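Local coordinates for citrate lyase subunit beta-like protein (Mycobacterium tuberculosis H37Rv, PDB 6AQ4) that binds magnesium and citramalyl-CoA, belongs to the HpcH/HpaI aldolase family of lyases and may play a role in fatty acid biosynthesis, at residues Pro99-Ala104 with Val115-Glu120; Tyr229-Glu234 with Glu269-Arg274. All coordinates share one frame; numbering follows the deposited sequence.

Interaction 1: Pro99-Ala104 with Val115-Glu120. With MG (magnesium ion), chain K; CQM (Citramalyl-CoA), chain L.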
loop_
_atom_site.group_PDB
_atom_site.type_symbol
_atom_site.label_atom_id
_atom_site.label_comp_id
_atom_site.label_asym_id
_atom_site.label_seq_id
_atom_site.Cartn_x
_atom_site.Cartn_y
_atom_site.Cartn_z
ATOM N N PRO B 99 -9.053 -10.472 18.125
ATOM C CA PRO B 99 -9.157 -10.835 16.708
ATOM C C PRO B 99 -10.232 -9.998 16.027
ATOM O O PRO B 99 -11.099 -9.459 16.708
ATOM C CB PRO B 99 -9.593 -12.303 16.757
ATOM C CG PRO B 99 -10.437 -12.372 18.010
ATOM C CD PRO B 99 -9.771 -11.421 18.996
ATOM N N LYS B 100 -10.183 -9.924 14.698
ATOM C CA LYS B 100 -11.095 -9.090 13.917
ATOM C C LYS B 100 -11.183 -7.698 14.499
ATOM O O LYS B 100 -12.273 -7.125 14.563
ATOM C CB LYS B 100 -12.508 -9.682 13.828
ATOM C CG LYS B 100 -12.684 -10.869 12.869
ATOM C CD LYS B 100 -12.150 -12.141 13.457
ATOM C CE LYS B 100 -12.728 -13.370 12.753
ATOM N NZ LYS B 100 -11.990 -14.606 13.148
ATOM N N ALA B 101 -10.051 -7.154 14.940
ATOM C CA ALA B 101 -10.042 -5.797 15.497
ATOM C C ALA B 101 -10.480 -4.852 14.401
ATOM O O ALA B 101 -9.911 -4.871 13.322
ATOM C CB ALA B 101 -8.650 -5.422 15.985
ATOM N N GLU B 102 -11.490 -4.027 14.666
ATOM C CA GLU B 102 -12.097 -3.225 13.604
ATOM C C GLU B 102 -12.368 -1.770 13.969
ATOM O O GLU B 102 -12.733 -0.992 13.099
ATOM C CB GLU B 102 -13.386 -3.894 13.086
ATOM C CG GLU B 102 -13.088 -5.041 12.145
ATOM C CD GLU B 102 -14.316 -5.709 11.580
ATOM O OE1 GLU B 102 -14.218 -6.214 10.444
ATOM O OE2 GLU B 102 -15.368 -5.746 12.267
ATOM N N SER B 103 -12.214 -1.413 15.244
ATOM C CA SER B 103 -12.414 -0.028 15.686
ATOM C C SER B 103 -11.660 0.239 16.977
ATOM O O SER B 103 -11.349 -0.695 17.724
ATOM C CB SER B 103 -13.903 0.258 15.922
ATOM O OG SER B 103 -14.359 -0.399 17.098
ATOM N N ALA B 104 -11.379 1.511 17.252
ATOM C CA ALA B 104 -10.744 1.891 18.508
ATOM C C ALA B 104 -11.641 1.528 19.685
ATOM O O ALA B 104 -11.160 1.112 20.752
ATOM C CB ALA B 104 -10.432 3.391 18.525
ATOM N N VAL B 115 -3.814 -4.604 25.169
ATOM C CA VAL B 115 -4.463 -5.235 24.033
ATOM C C VAL B 115 -3.539 -5.293 22.823
ATOM O O VAL B 115 -3.000 -4.264 22.389
ATOM C CB VAL B 115 -5.741 -4.475 23.619
ATOM C CG1 VAL B 115 -6.273 -5.011 22.271
ATOM C CG2 VAL B 115 -6.805 -4.553 24.697
ATOM N N ILE B 116 -3.349 -6.494 22.282
ATOM C CA ILE B 116 -2.730 -6.634 20.965
ATOM C C ILE B 116 -3.853 -6.809 19.940
ATOM O O ILE B 116 -4.581 -7.813 19.958
ATOM C CB ILE B 116 -1.752 -7.827 20.915
ATOM C CG1 ILE B 116 -0.662 -7.669 21.979
ATOM C CG2 ILE B 116 -1.142 -7.962 19.524
ATOM C CD1 ILE B 116 0.301 -8.836 22.042
ATOM N N ALA B 117 -4.015 -5.816 19.073
ATOM C CA ALA B 117 -5.060 -5.847 18.062
ATOM C C ALA B 117 -4.619 -6.663 16.848
ATOM O O ALA B 117 -3.587 -6.370 16.215
ATOM C CB ALA B 117 -5.428 -4.432 17.628
ATOM N N LEU B 118 -5.396 -7.690 16.530
ATOM C CA LEU B 118 -5.133 -8.505 15.357
ATOM C C LEU B 118 -6.071 -8.032 14.254
ATOM O O LEU B 118 -7.288 -8.312 14.267
ATOM C CB LEU B 118 -5.345 -9.993 15.665
ATOM C CG LEU B 118 -5.376 -11.000 14.506
ATOM C CD1 LEU B 118 -4.120 -10.934 13.635
ATOM C CD2 LEU B 118 -5.600 -12.447 15.029
ATOM N N VAL B 119 -5.500 -7.293 13.310
ATOM C CA VAL B 119 -6.245 -6.795 12.165
ATOM C C VAL B 119 -6.218 -7.820 11.044
ATOM O O VAL B 119 -5.147 -8.242 10.582
ATOM C CB VAL B 119 -5.674 -5.442 11.687
ATOM C CG1 VAL B 119 -6.358 -4.977 10.399
ATOM C CG2 VAL B 119 -5.837 -4.423 12.788
ATOM N N GLU B 120 -7.405 -8.217 10.601
ATOM C CA GLU B 120 -7.537 -9.320 9.665
ATOM C C GLU B 120 -8.858 -9.213 8.889
ATOM O O GLU B 120 -9.438 -10.217 8.497
ATOM C CB GLU B 120 -7.450 -10.653 10.422
ATOM C CG GLU B 120 -8.266 -10.660 11.722
ATOM C CD GLU B 120 -8.194 -11.991 12.446
ATOM O OE1 GLU B 120 -7.589 -12.915 11.873
ATOM O OE2 GLU B 120 -8.731 -12.111 13.568
HETATM MG MG MG K . -8.148 -14.994 12.024
HETATM C C2 CQM L . -4.772 -17.300 11.521
HETATM C C4 CQM L . -5.760 -15.463 10.248
HETATM C C6 CQM L . -3.956 -15.049 12.036
HETATM P P2A CQM L . -0.196 -31.876 15.518
HETATM O O5A CQM L . -0.081 -32.547 16.868
HETATM O O4A CQM L . -1.161 -32.625 14.623
HETATM O O3A CQM L . 1.196 -31.725 14.808
HETATM O O6A CQM L . -0.791 -30.409 15.714
HETATM P P1A CQM L . 2.461 -32.560 15.246
HETATM O O1A CQM L . 3.626 -32.165 14.350
HETATM O O2A CQM L . 2.149 -34.051 15.127
HETATM O O5B CQM L . 2.852 -32.219 16.735
HETATM C C5B CQM L . 3.947 -32.864 17.301
HETATM C C4B CQM L . 4.408 -32.344 18.655
HETATM O O4B CQM L . 4.278 -30.968 18.644
HETATM C C3B CQM L . 3.519 -32.771 19.733
HETATM O O3B CQM L . 4.235 -32.776 20.937
HETATM C C2B CQM L . 2.589 -31.737 19.761
HETATM O O2B CQM L . 1.694 -31.882 20.819
HETATM C C1B CQM L . 3.417 -30.525 19.633
HETATM P P3B CQM L . 4.864 -34.141 21.467
HETATM O O7A CQM L . 5.444 -33.929 22.859
HETATM O O8A CQM L . 5.963 -34.603 20.521
HETATM O O9A CQM L . 3.759 -35.176 21.510
HETATM N N9A CQM L . 2.731 -29.309 19.178
HETATM C C4A CQM L . 2.471 -28.215 19.918
HETATM N N3A CQM L . 2.719 -27.865 21.191
HETATM C C2A CQM L . 2.337 -26.674 21.652
HETATM N N1A CQM L . 1.688 -25.800 20.868
HETATM C C6A CQM L . 1.419 -26.096 19.589
HETATM C C5A CQM L . 1.810 -27.325 19.083
HETATM N N7A CQM L . 1.691 -27.903 17.874
HETATM C C8A CQM L . 2.251 -29.116 17.939
HETATM N N6A CQM L . 0.726 -25.170 18.711
HETATM C CBP CQM L . -1.802 -28.385 14.806
HETATM C CCP CQM L . -1.234 -29.742 14.570
HETATM C CDP CQM L . -3.228 -28.576 15.238
HETATM C CEP CQM L . -1.738 -27.562 13.494
HETATM C CAP CQM L . -0.982 -27.722 15.902
HETATM O OAP CQM L . 0.320 -27.411 15.472
HETATM C C9P CQM L . -1.584 -26.402 16.399
HETATM O O9P CQM L . -2.588 -26.390 17.079
HETATM N N8P CQM L . -0.953 -25.147 16.047
HETATM C C7P CQM L . -1.539 -23.929 16.505
HETATM C C6P CQM L . -2.985 -23.728 16.027
HETATM C C5P CQM L . -3.533 -22.368 16.346
HETATM O O5P CQM L . -3.324 -21.895 17.440
HETATM N N4P CQM L . -4.293 -21.662 15.343
HETATM C C3P CQM L . -4.799 -20.319 15.619
HETATM C C2P CQM L . -3.815 -19.284 15.121
HETATM S S1P CQM L . -3.615 -19.181 13.335
HETATM C C1 CQM L . -5.028 -18.186 12.744
HETATM O O2 CQM L . -6.170 -18.203 13.310
HETATM C C3 CQM L . -5.187 -15.859 11.623
HETATM O O7 CQM L . -6.169 -15.750 12.604
HETATM O O3 CQM L . -7.031 -15.320 10.044
HETATM O O4 CQM L . -4.979 -15.278 9.280
HETATM O O HOH W 1 -8.826 -14.642 14.118
HETATM O O HOH W 2 -9.744 -6.820 11.535
HETATM O O HOH W 3 -8.767 -17.210 12.194
#

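Interaction 2: Tyr229-Glu234 with Glu269-Arg274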
loop_
_atom_site.group_PDB
_atom_site.type_symbol
_atom_site.label_atom_id
_atom_site.label_comp_id
_atom_site.label_asym_id
_atom_site.label_seq_id
_atom_site.Cartn_x
_atom_site.Cartn_y
_atom_site.Cartn_z
ATOM N N TYR B 229 16.047 -13.820 13.033
ATOM C CA TYR B 229 16.081 -12.471 13.595
ATOM C C TYR B 229 17.486 -12.060 14.016
ATOM O O TYR B 229 17.706 -10.928 14.446
ATOM C CB TYR B 229 15.121 -12.353 14.779
ATOM C CG TYR B 229 13.722 -11.950 14.378
ATOM C CD1 TYR B 229 12.894 -12.829 13.692
ATOM C CD2 TYR B 229 13.232 -10.691 14.678
ATOM C CE1 TYR B 229 11.618 -12.463 13.319
ATOM C CE2 TYR B 229 11.956 -10.312 14.307
ATOM C CZ TYR B 229 11.153 -11.201 13.629
ATOM O OH TYR B 229 9.881 -10.822 13.259
ATOM N N ARG B 230 18.434 -12.981 13.899
ATOM C CA ARG B 230 19.833 -12.643 14.135
ATOM C C ARG B 230 20.549 -12.406 12.810
ATOM O O ARG B 230 20.537 -13.273 11.936
ATOM C CB ARG B 230 20.528 -13.755 14.913
ATOM C CG ARG B 230 19.930 -14.003 16.285
ATOM C CD ARG B 230 20.530 -15.253 16.904
ATOM N NE ARG B 230 19.605 -15.915 17.821
ATOM C CZ ARG B 230 19.649 -17.211 18.112
ATOM N NH1 ARG B 230 20.572 -17.982 17.551
ATOM N NH2 ARG B 230 18.770 -17.738 18.957
ATOM N N PRO B 231 21.187 -11.232 12.665
ATOM C CA PRO B 231 21.888 -10.813 11.443
ATOM C C PRO B 231 23.031 -11.759 11.063
ATOM O O PRO B 231 23.655 -12.325 11.952
ATOM C CB PRO B 231 22.474 -9.447 11.830
ATOM C CG PRO B 231 21.692 -9.003 13.027
ATOM C CD PRO B 231 21.360 -10.258 13.756
ATOM N N SER B 232 23.285 -11.918 9.763
ATOM C CA SER B 232 24.432 -12.689 9.263
ATOM C C SER B 232 25.726 -12.227 9.907
ATOM O O SER B 232 25.888 -11.049 10.220
ATOM C CB SER B 232 24.582 -12.503 7.748
ATOM O OG SER B 232 23.464 -13.006 7.042
ATOM N N HIS B 233 26.670 -13.141 10.078
ATOM C CA HIS B 233 27.993 -12.726 10.524
ATOM C C HIS B 233 28.560 -11.667 9.566
ATOM O O HIS B 233 29.363 -10.819 9.949
ATOM C CB HIS B 233 28.925 -13.925 10.627
ATOM C CG HIS B 233 30.287 -13.577 11.131
ATOM N ND1 HIS B 233 31.370 -13.411 10.294
ATOM C CD2 HIS B 233 30.741 -13.349 12.386
ATOM C CE1 HIS B 233 32.435 -13.108 11.013
ATOM N NE2 HIS B 233 32.081 -13.064 12.286
ATOM N N GLU B 234 28.115 -11.719 8.319
ATOM C CA GLU B 234 28.550 -10.785 7.299
ATOM C C GLU B 234 27.985 -9.393 7.563
ATOM O O GLU B 234 28.689 -8.388 7.435
ATOM C CB GLU B 234 28.104 -11.286 5.928
ATOM C CG GLU B 234 28.335 -10.310 4.791
ATOM C CD GLU B 234 28.280 -10.986 3.434
ATOM O OE1 GLU B 234 29.016 -11.979 3.241
ATOM O OE2 GLU B 234 27.499 -10.534 2.567
ATOM N N GLU B 269 23.779 -0.338 14.327
ATOM C CA GLU B 269 23.648 -0.536 15.761
ATOM C C GLU B 269 22.498 -1.468 16.097
ATOM O O GLU B 269 22.578 -2.227 17.063
ATOM C CB GLU B 269 23.493 0.796 16.481
ATOM C CG GLU B 269 24.814 1.338 17.005
ATOM C CD GLU B 269 24.894 2.839 16.903
ATOM O OE1 GLU B 269 25.921 3.408 17.331
ATOM O OE2 GLU B 269 23.927 3.447 16.389
ATOM N N THR B 270 21.428 -1.416 15.302
ATOM C CA THR B 270 20.292 -2.308 15.508
ATOM C C THR B 270 20.702 -3.761 15.259
ATOM O O THR B 270 20.298 -4.666 15.992
ATOM C CB THR B 270 19.089 -1.920 14.613
ATOM O OG1 THR B 270 18.574 -0.649 15.034
ATOM C CG2 THR B 270 17.981 -2.963 14.703
ATOM N N MET B 271 21.516 -3.981 14.228
ATOM C CA MET B 271 22.081 -5.301 13.978
ATOM C C MET B 271 22.861 -5.781 15.198
ATOM O O MET B 271 22.726 -6.928 15.627
ATOM C CB MET B 271 23.015 -5.273 12.768
ATOM C CG MET B 271 22.317 -5.207 11.419
ATOM S SD MET B 271 23.507 -4.897 10.081
ATOM C CE MET B 271 22.366 -4.761 8.704
ATOM N N LEU B 272 23.680 -4.895 15.751
ATOM C CA LEU B 272 24.548 -5.262 16.863
ATOM C C LEU B 272 23.731 -5.557 18.119
ATOM O O LEU B 272 24.148 -6.333 18.981
ATOM C CB LEU B 272 25.597 -4.171 17.124
ATOM C CG LEU B 272 26.642 -3.963 16.024
ATOM C CD1 LEU B 272 27.622 -2.862 16.397
ATOM C CD2 LEU B 272 27.389 -5.261 15.728
ATOM N N ARG B 273 22.558 -4.942 18.214
ATOM C CA ARG B 273 21.683 -5.166 19.358
ATOM C C ARG B 273 20.979 -6.508 19.210
ATOM O O ARG B 273 21.023 -7.344 20.111
ATOM C CB ARG B 273 20.667 -4.030 19.500
ATOM C CG ARG B 273 19.911 -4.037 20.819
ATOM C CD ARG B 273 18.995 -2.828 20.947
ATOM N NE ARG B 273 18.059 -2.713 19.830
ATOM C CZ ARG B 273 18.156 -1.801 18.866
ATOM N NH1 ARG B 273 19.152 -0.919 18.886
ATOM N NH2 ARG B 273 17.258 -1.766 17.884
ATOM N N ARG B 274 20.344 -6.716 18.061
ATOM C CA ARG B 274 19.689 -7.982 17.764
ATOM C C ARG B 274 20.644 -9.154 17.969
ATOM O O ARG B 274 20.215 -10.294 18.171
ATOM C CB ARG B 274 19.166 -7.994 16.326
ATOM C CG ARG B 274 17.781 -7.424 16.154
ATOM C CD ARG B 274 17.158 -7.921 14.858
ATOM N NE ARG B 274 17.292 -6.961 13.771
ATOM C CZ ARG B 274 16.314 -6.159 13.369
ATOM N NH1 ARG B 274 15.120 -6.209 13.957
ATOM N NH2 ARG B 274 16.524 -5.310 12.372
#

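Interaction 1: Pro99-Ala104 with Val115-Glu120
Ala101 N donates to Leu118 O (3.1 Å), tying the loop after barrel strand 95-98 to the end of the next parallel strand, 114-119. This is the metal-bearing mouth of a TIM barrel of the HpcH/HpaI aldolase family. Lys100 N turns instead to the Glu120 carboxylate and reaches OE2 at 2.9 Å, on the anti lone pair. Glu120 CG sits between its backbone N and carbonyl carbon (chi1 44°), and the chain runs extended from there. Its two oxygens divide the work. Glu120 OE1 binds magnesium at 2.2 Å, while OE2 accepts hydrogen bonds from Lys100 N and from a metal-bound water. These bonds hold the carboxylate against rotation. The aliphatic part of Lys100 passes the same oxygen, and Lys100 CD lies 3.4 Å from Glu120 OE2. Lys100 NZ forms salt bridges with Glu44 and Asp45 and a hydrogen bond with Asp146, another magnesium ligand. Citramalyl-CoA also binds the metal, through O7 and O3. Beside the backbone bond, the Ala101 and Ala117 methyls meet, CB to CB at 3.7 Å. A second water accepts from Glu120 N and donates to Ala101 O, 2.6 Å away.

Interaction 2: Tyr229-Glu234 with Glu269-Arg274
Pro231 and Arg274 carry most of this contact, and no hydrogen bond crosses it. Pro231 CG rests on helix 262-275. It lies 3.5 Å from Met271 O and 4.0 Å from Met271 CB, so the ring tip of Pro231 meets both backbone and side chain. Pro231 CD approaches Arg274 CB at 4.1 Å. The Arg274 side chain passes the Tyr229 carbonyl oxygen, its CD 3.1 Å from Tyr229 O, a close approach through carbon. The chain bends at chi3 (-98°), which carries the guanidinium back over its own helix. There Thr270 CG2 lies 3.6 Å above one face of the Arg274 guanidinium, toward its rim. Arg230 adds a looser touch at the edge, where Arg230 CG faces Arg274 O at 4.2 Å. Further out, Tyr229 OH is hydrogen-bonded to Thr214 OG1, and the Tyr229 side chain packs on Ala203, Ala206 and Ala207 of helix 196-209. Pro231 also touches Leu236, and Met271 touches Trp238, both on helix 233-246. Ser154 of a neighbouring subunit packs on Met271 and Arg274. The contact joins the linker between helices 221-228 and 233-246 to the C-terminal helix, at a subunit interface of the homotrimer.

Interaction 1 lies in the barrel and holds part of the magnesium and citramalyl-CoA site. Interaction 2 lies away from the annotated sites of its own chain, where the linker beyond the last barrel strand meets the C-terminal helix. The centres of interaction 1 and interaction 2 are about 31 Å apart, on opposite sides of the chain's centre. The nearest atoms of interaction 1 and interaction 2 are about 13 Å apart. They follow one another in sequence. The bonding differs too. Interaction 1 is buried and combines hydrogen bonds around a metal ligand with small apolar contacts, and no other protein chain touches it. Interaction 2 is partly buried, relies on van der Waals contact and borders a second subunit.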